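Local coordinates for PrgX (Enterococcus faecalis, PDB 2AWI), which acts as the receptor for the peptide sex pheromone cCF10 and, as a probable DNA-binding repressor, takes part in regulating conjugation in its host, at residues S43-E46 / L47-S51; L198-S201 / I202-N206; Q241-Q244 / F245-K249. The protein carries 1 engineered substitution. One frame throughout, in Å; residues are numbered along the deposited sequence.

Contact 1 begins helix 44-54 in the helix-turn-helix region, where side chains serve backbone N-H groups. Contacts 2 and 3 lie in the C-terminal TPR region, about 47 and 53 Å from it between centres, toward the C-terminal ends of helices 184-203 and 230-248, where backbone carbonyls are met by N-H groups of the closing turn in contact 2 and by N-H groups and a threonine hydroxyl in contact 3. These two touch: Ile-202 CG2 meets Ile-242 CG2 at 3.6 Å, and Arg-205 NH2 gives Leu-246 O a weak bond. All three are partly buried, each pairing an apolar inner side with polar residues nearer solvent. Contacts 1 and 3 also meet other subunits.

Contact 1. Residues S43-E46 / L47-S51; sequences SVEE and LSKFS
Glu-45 and Lys-49, one helical turn apart, run side by side, and Glu-45 OE2 and Lys-49 NZ form a salt bridge of 3.1 Å. The ammonium comes to the anti side of the carboxylate, 34° out of its plane. Both chains are extended, and the glutamate starts with CG anti to its own nitrogen (chi1 177°), but it is poorly ordered, so the bridge is probably not rigid.

Glu-46 behaves quite differently. With chi1 at -61° its CG sits beside the backbone N, and the extended chain beyond carries the carboxylate back past the start of the helix. There OE1 takes the N-H of Ser-43 in a short bond of 2.6 Å between Ser-43 N and Glu-46 OE1. In return, Glu-46 N donates to Ser-43 OG over 3.0 Å, although the placing of that hydroxyl is less sure. The carbonyl of Glu-46 has two roles: its O accepts from Phe-50 N at 2.8 Å, and it stands over one face of the Phe-50 ring near the rim, 3.3 Å from Phe-50 CG. Tyr-32 meets the same ring edge-to-face.

On the inner side, Leu-47 packs on helices 4-14 and 58-67 and on Val-44 of the second subunit. The reciprocal Ser-43 and Glu-46 bonds are the signature of a capping box, here opening a helix of the helix-turn-helix domain.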
# COMPACT_ATOMS: atom_id res chain seq x y z
N SER A 43 -2.24 41.42 43.36
CA SER A 43 -3.35 40.49 43.51
C SER A 43 -3.69 39.87 42.15
O SER A 43 -3.38 40.44 41.10
CB SER A 43 -4.56 41.22 44.06
OG SER A 43 -5.30 41.80 43.02
N VAL A 44 -4.33 38.71 42.17
CA VAL A 44 -4.71 38.02 40.94
C VAL A 44 -5.63 38.89 40.09
O VAL A 44 -5.47 38.96 38.87
CB VAL A 44 -5.42 36.68 41.23
CG1 VAL A 44 -5.84 36.01 39.93
CG2 VAL A 44 -4.49 35.77 42.00
N GLU A 45 -6.59 39.54 40.73
CA GLU A 45 -7.52 40.40 40.00
C GLU A 45 -6.78 41.56 39.35
O GLU A 45 -7.04 41.90 38.19
CB GLU A 45 -8.61 40.93 40.93
CG GLU A 45 -9.58 41.89 40.24
CD GLU A 45 -10.75 42.30 41.12
OE1 GLU A 45 -11.57 41.43 41.48
OE2 GLU A 45 -10.85 43.50 41.44
N GLU A 46 -5.86 42.18 40.09
CA GLU A 46 -5.09 43.30 39.56
C GLU A 46 -4.30 42.88 38.32
O GLU A 46 -4.32 43.56 37.30
CB GLU A 46 -4.12 43.83 40.62
CG GLU A 46 -4.81 44.35 41.87
CD GLU A 46 -3.85 44.68 42.99
OE1 GLU A 46 -2.83 43.96 43.15
OE2 GLU A 46 -4.11 45.64 43.74
N LEU A 47 -3.62 41.74 38.41
CA LEU A 47 -2.84 41.25 37.29
C LEU A 47 -3.76 40.97 36.10
O LEU A 47 -3.42 41.25 34.96
CB LEU A 47 -2.08 39.98 37.68
CG LEU A 47 -1.27 39.29 36.57
CD1 LEU A 47 -0.32 40.29 35.90
CD2 LEU A 47 -0.48 38.13 37.18
N SER A 48 -4.94 40.41 36.38
CA SER A 48 -5.90 40.12 35.32
C SER A 48 -6.32 41.44 34.66
O SER A 48 -6.50 41.52 33.45
CB SER A 48 -7.11 39.38 35.89
OG SER A 48 -8.05 39.07 34.87
N LYS A 49 -6.48 42.49 35.47
CA LYS A 49 -6.84 43.80 34.95
C LYS A 49 -5.72 44.40 34.11
O LYS A 49 -5.95 44.88 33.00
CB LYS A 49 -7.20 44.75 36.09
CG LYS A 49 -8.62 44.58 36.61
CD LYS A 49 -8.90 45.51 37.78
CE LYS A 49 -10.29 45.25 38.36
NZ LYS A 49 -10.50 45.99 39.64
N PHE A 50 -4.49 44.37 34.62
CA PHE A 50 -3.37 44.92 33.85
C PHE A 50 -3.23 44.12 32.57
O PHE A 50 -2.95 44.67 31.50
CB PHE A 50 -2.07 44.84 34.66
CG PHE A 50 -2.09 45.65 35.93
CD1 PHE A 50 -2.72 46.89 35.98
CD2 PHE A 50 -1.41 45.20 37.05
CE1 PHE A 50 -2.68 47.66 37.13
CE2 PHE A 50 -1.36 45.97 38.21
CZ PHE A 50 -2.00 47.21 38.25
N SER A 51 -3.44 42.81 32.68
CA SER A 51 -3.35 41.91 31.55
C SER A 51 -4.29 42.33 30.43
O SER A 51 -3.91 42.35 29.26
CB SER A 51 -3.69 40.48 32.00
OG SER A 51 -3.82 39.63 30.88

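Contact 2. Residues L198-S201 / I202-N206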
# COMPACT_ATOMS: atom_id res chain seq x y z
N LEU A 198 -5.02 1.92 28.87
CA LEU A 198 -5.47 1.15 27.70
C LEU A 198 -4.36 0.31 27.08
O LEU A 198 -4.62 -0.77 26.55
CB LEU A 198 -6.06 2.09 26.65
CG LEU A 198 -6.45 1.47 25.31
CD1 LEU A 198 -7.33 0.26 25.54
CD2 LEU A 198 -7.17 2.50 24.45
N THR A 199 -3.13 0.80 27.15
CA THR A 199 -2.00 0.07 26.61
C THR A 199 -1.84 -1.22 27.40
O THR A 199 -1.71 -2.31 26.84
CB THR A 199 -0.69 0.90 26.72
OG1 THR A 199 -0.84 2.12 25.98
CG2 THR A 199 0.49 0.12 26.18
N ILE A 200 -1.86 -1.09 28.72
CA ILE A 200 -1.74 -2.23 29.61
C ILE A 200 -2.90 -3.21 29.41
O ILE A 200 -2.70 -4.43 29.37
CB ILE A 200 -1.70 -1.75 31.07
CG1 ILE A 200 -0.40 -0.96 31.31
CG2 ILE A 200 -1.81 -2.93 32.02
CD1 ILE A 200 -0.33 -0.23 32.66
N SER A 201 -4.10 -2.69 29.25
CA SER A 201 -5.28 -3.52 29.07
C SER A 201 -5.23 -4.39 27.82
O SER A 201 -5.66 -5.54 27.85
CB SER A 201 -6.53 -2.66 29.04
OG SER A 201 -6.68 -2.00 30.29
N ILE A 202 -4.72 -3.82 26.73
CA ILE A 202 -4.61 -4.54 25.47
C ILE A 202 -3.52 -5.61 25.59
O ILE A 202 -3.65 -6.70 25.05
CB ILE A 202 -4.25 -3.58 24.30
CG1 ILE A 202 -5.46 -2.72 23.94
CG2 ILE A 202 -3.82 -4.37 23.07
CD1 ILE A 202 -6.64 -3.51 23.44
N MSE A 203 -2.46 -5.28 26.31
CA MSE A 203 -1.34 -6.20 26.49
C MSE A 203 -1.73 -7.44 27.32
O MSE A 203 -1.11 -8.49 27.19
CB MSE A 203 -0.17 -5.47 27.15
CG MSE A 203 1.19 -6.03 26.80
SE MSE A 203 1.61 -5.86 24.91
CE MSE A 203 1.46 -7.73 24.42
N ASN A 204 -2.76 -7.30 28.16
CA ASN A 204 -3.23 -8.41 28.98
C ASN A 204 -4.49 -8.99 28.38
O ASN A 204 -5.25 -9.69 29.05
CB ASN A 204 -3.54 -7.94 30.41
CG ASN A 204 -2.34 -7.37 31.12
OD1 ASN A 204 -1.20 -7.76 30.84
ND2 ASN A 204 -2.58 -6.45 32.05
N ARG A 205 -4.72 -8.68 27.11
CA ARG A 205 -5.90 -9.14 26.39
C ARG A 205 -7.19 -8.98 27.18
O ARG A 205 -8.17 -9.68 26.94
CB ARG A 205 -5.71 -10.60 25.96
CG ARG A 205 -6.57 -10.99 24.77
CD ARG A 205 -6.15 -12.32 24.18
NE ARG A 205 -6.56 -12.45 22.78
CZ ARG A 205 -7.82 -12.49 22.36
NH1 ARG A 205 -8.81 -12.42 23.23
NH2 ARG A 205 -8.08 -12.60 21.06
N ASN A 206 -7.19 -8.04 28.13
CA ASN A 206 -8.37 -7.77 28.94
C ASN A 206 -9.29 -6.89 28.09
O ASN A 206 -9.25 -5.66 28.18
CB ASN A 206 -7.96 -7.01 30.20
CG ASN A 206 -9.02 -7.08 31.28
OD1 ASN A 206 -10.21 -6.96 31.01
ND2 ASN A 206 -8.57 -7.25 32.52
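A Schellman motif closes helix 184-203 in the TPR region, and the contact between Leu-198 to Ser-201 and Ile-202 to Asn-206 is the last helical turn running into it. Regular bonds persist as far as Met-203, whose N reaches Thr-199 O at 3.1 Å. Asn-204 N then has only weak links, to Ile-200 O and to Ser-201 O. Arg-205 turns the chain with a positive phi of 46°, and its N bonds to Ile-202 O at 3.1 Å. Asn-206 N, whose place is less certain, completes the motif at Ser-201 O, 2.9 Å away.

Leu-198 and Ile-202 lie alongside one another on the buried side, Leu-198 CD1 touching Ile-202 CG1 at 3.9 Å, with helices 230-248 and 270-286 beyond. Toward the surface, the methyl CG2 of Ile-200 rests 3.6 Å from Asn-204 ND2; chi1 of -61° in Asn-204 keeps its amide back along the helix, beside this methyl.

Arg-205 leads its guanidinium away to a salt bridge with Glu-287, Ser-201 OG bonds to Ala-197 O, and Asn-206 OD1 weakly caps Glu-209 N. The chemistry is consistent with an end held by the Schellman bonds, one of them less certain, and by the apolar packing of Leu-198 and Ile-202.

Contact 3. Residues Q241-Q244 / F245-K249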
# COMPACT_ATOMS: atom_id res chain seq x y z
N GLN A 241 -7.92 -0.19 17.14
CA GLN A 241 -7.84 -1.06 15.97
C GLN A 241 -7.40 -2.45 16.44
O GLN A 241 -7.87 -3.46 15.92
CB GLN A 241 -6.84 -0.51 14.95
CG GLN A 241 -7.25 0.81 14.30
CD GLN A 241 -8.60 0.75 13.62
OE1 GLN A 241 -8.86 -0.13 12.79
NE2 GLN A 241 -9.48 1.69 13.96
N ILE A 242 -6.50 -2.50 17.41
CA ILE A 242 -6.03 -3.77 17.95
C ILE A 242 -7.17 -4.43 18.72
O ILE A 242 -7.35 -5.64 18.66
CB ILE A 242 -4.82 -3.56 18.88
CG1 ILE A 242 -3.66 -2.97 18.08
CG2 ILE A 242 -4.43 -4.88 19.54
CD1 ILE A 242 -3.20 -3.84 16.92
N TYR A 243 -7.94 -3.63 19.45
CA TYR A 243 -9.07 -4.12 20.22
C TYR A 243 -10.06 -4.83 19.28
O TYR A 243 -10.55 -5.91 19.59
CB TYR A 243 -9.79 -2.97 20.92
CG TYR A 243 -11.10 -3.35 21.57
CD1 TYR A 243 -11.13 -3.98 22.81
CD2 TYR A 243 -12.32 -3.09 20.94
CE1 TYR A 243 -12.34 -4.35 23.41
CE2 TYR A 243 -13.54 -3.46 21.53
CZ TYR A 243 -13.53 -4.09 22.76
OH TYR A 243 -14.72 -4.47 23.36
N GLN A 244 -10.34 -4.19 18.14
CA GLN A 244 -11.27 -4.73 17.15
C GLN A 244 -10.75 -6.03 16.53
O GLN A 244 -11.54 -6.91 16.19
CB GLN A 244 -11.51 -3.70 16.05
CG GLN A 244 -12.11 -2.39 16.54
CD GLN A 244 -12.24 -1.35 15.43
OE1 GLN A 244 -12.69 -0.22 15.68
NE2 GLN A 244 -11.84 -1.71 14.22
N PHE A 245 -9.44 -6.13 16.38
CA PHE A 245 -8.84 -7.33 15.81
C PHE A 245 -8.95 -8.46 16.83
O PHE A 245 -9.34 -9.59 16.49
CB PHE A 245 -7.36 -7.08 15.49
CG PHE A 245 -6.67 -8.25 14.85
CD1 PHE A 245 -7.01 -8.67 13.57
CD2 PHE A 245 -5.68 -8.95 15.55
CE1 PHE A 245 -6.37 -9.76 12.98
CE2 PHE A 245 -5.03 -10.04 14.97
CZ PHE A 245 -5.38 -10.45 13.68
N LEU A 246 -8.61 -8.15 18.08
CA LEU A 246 -8.67 -9.13 19.14
C LEU A 246 -10.08 -9.67 19.36
O LEU A 246 -10.25 -10.82 19.76
CB LEU A 246 -8.14 -8.53 20.45
CG LEU A 246 -6.69 -8.07 20.48
CD1 LEU A 246 -6.34 -7.64 21.90
CD2 LEU A 246 -5.77 -9.20 20.03
N THR A 247 -11.08 -8.84 19.09
CA THR A 247 -12.48 -9.22 19.28
C THR A 247 -13.01 -10.11 18.16
O THR A 247 -13.65 -11.13 18.42
CB THR A 247 -13.38 -7.99 19.40
OG1 THR A 247 -12.99 -7.22 20.54
CG2 THR A 247 -14.85 -8.41 19.53
N ASP A 248 -12.76 -9.70 16.92
CA ASP A 248 -13.22 -10.45 15.76
C ASP A 248 -12.19 -10.40 14.63
O ASP A 248 -12.44 -9.77 13.60
CB ASP A 248 -14.56 -9.91 15.27
CG ASP A 248 -14.66 -8.40 15.41
OD1 ASP A 248 -14.71 -7.91 16.55
OD2 ASP A 248 -14.70 -7.70 14.37
N LYS A 249 -11.06 -11.07 14.82
CA LYS A 249 -9.97 -11.11 13.85
C LYS A 249 -10.29 -10.46 12.51
O LYS A 249 -10.46 -11.12 11.49
CB LYS A 249 -9.50 -12.56 13.63
CG LYS A 249 -8.95 -13.20 14.90
CD LYS A 249 -7.95 -12.28 15.59
CE LYS A 249 -7.44 -12.85 16.91
NZ LYS A 249 -6.55 -14.03 16.70
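Tyr-243 O is gripped by two donors, both from Thr-247: the backbone N at 3.0 Å from Tyr-243 O and the hydroxyl OG1 at 2.9 Å from the same oxygen. They arrive from opposite faces of the carbonyl plane, the hydroxyl tilted 35° from it, and the hydroxyl bond holds the threonine side chain in its rotation. Its chi1 of -62° sets OG1 beside the backbone N, where it can reach back one turn. The same OG1 stands over the centre of one face of the Tyr-243 ring, 3.9 Å from Tyr-243 CZ; as its proton is directed to the carbonyl, the ring is probably met by the oxygen.

On the inner side Leu-246 crosses Ile-242 at a slant, Leu-246 CG lying 4.0 Å from Ile-242 CG2. That CG also sits tightly against the backbone, 3.1 Å from Ile-242 O, which accepts the N-H of Leu-246 as well. Asp-248 N bonds to Gln-244 O at 3.1 Å.

Lys-249 folds its CD over one face of the Phe-245 ring before its amine pairs with Glu-287; Tyr-254 and Phe-289 of the same chain meet that ring edge-to-face, and Phe-289 of the third subunit packs on it too. Around the turn, helix 207-220 backs Tyr-243 and Thr-247, helix 251-266 takes Gln-241, helix 270-286 packs on Ile-242 and Leu-246, and Ile-202 of helix 184-203 packs on Ile-242 and Tyr-243.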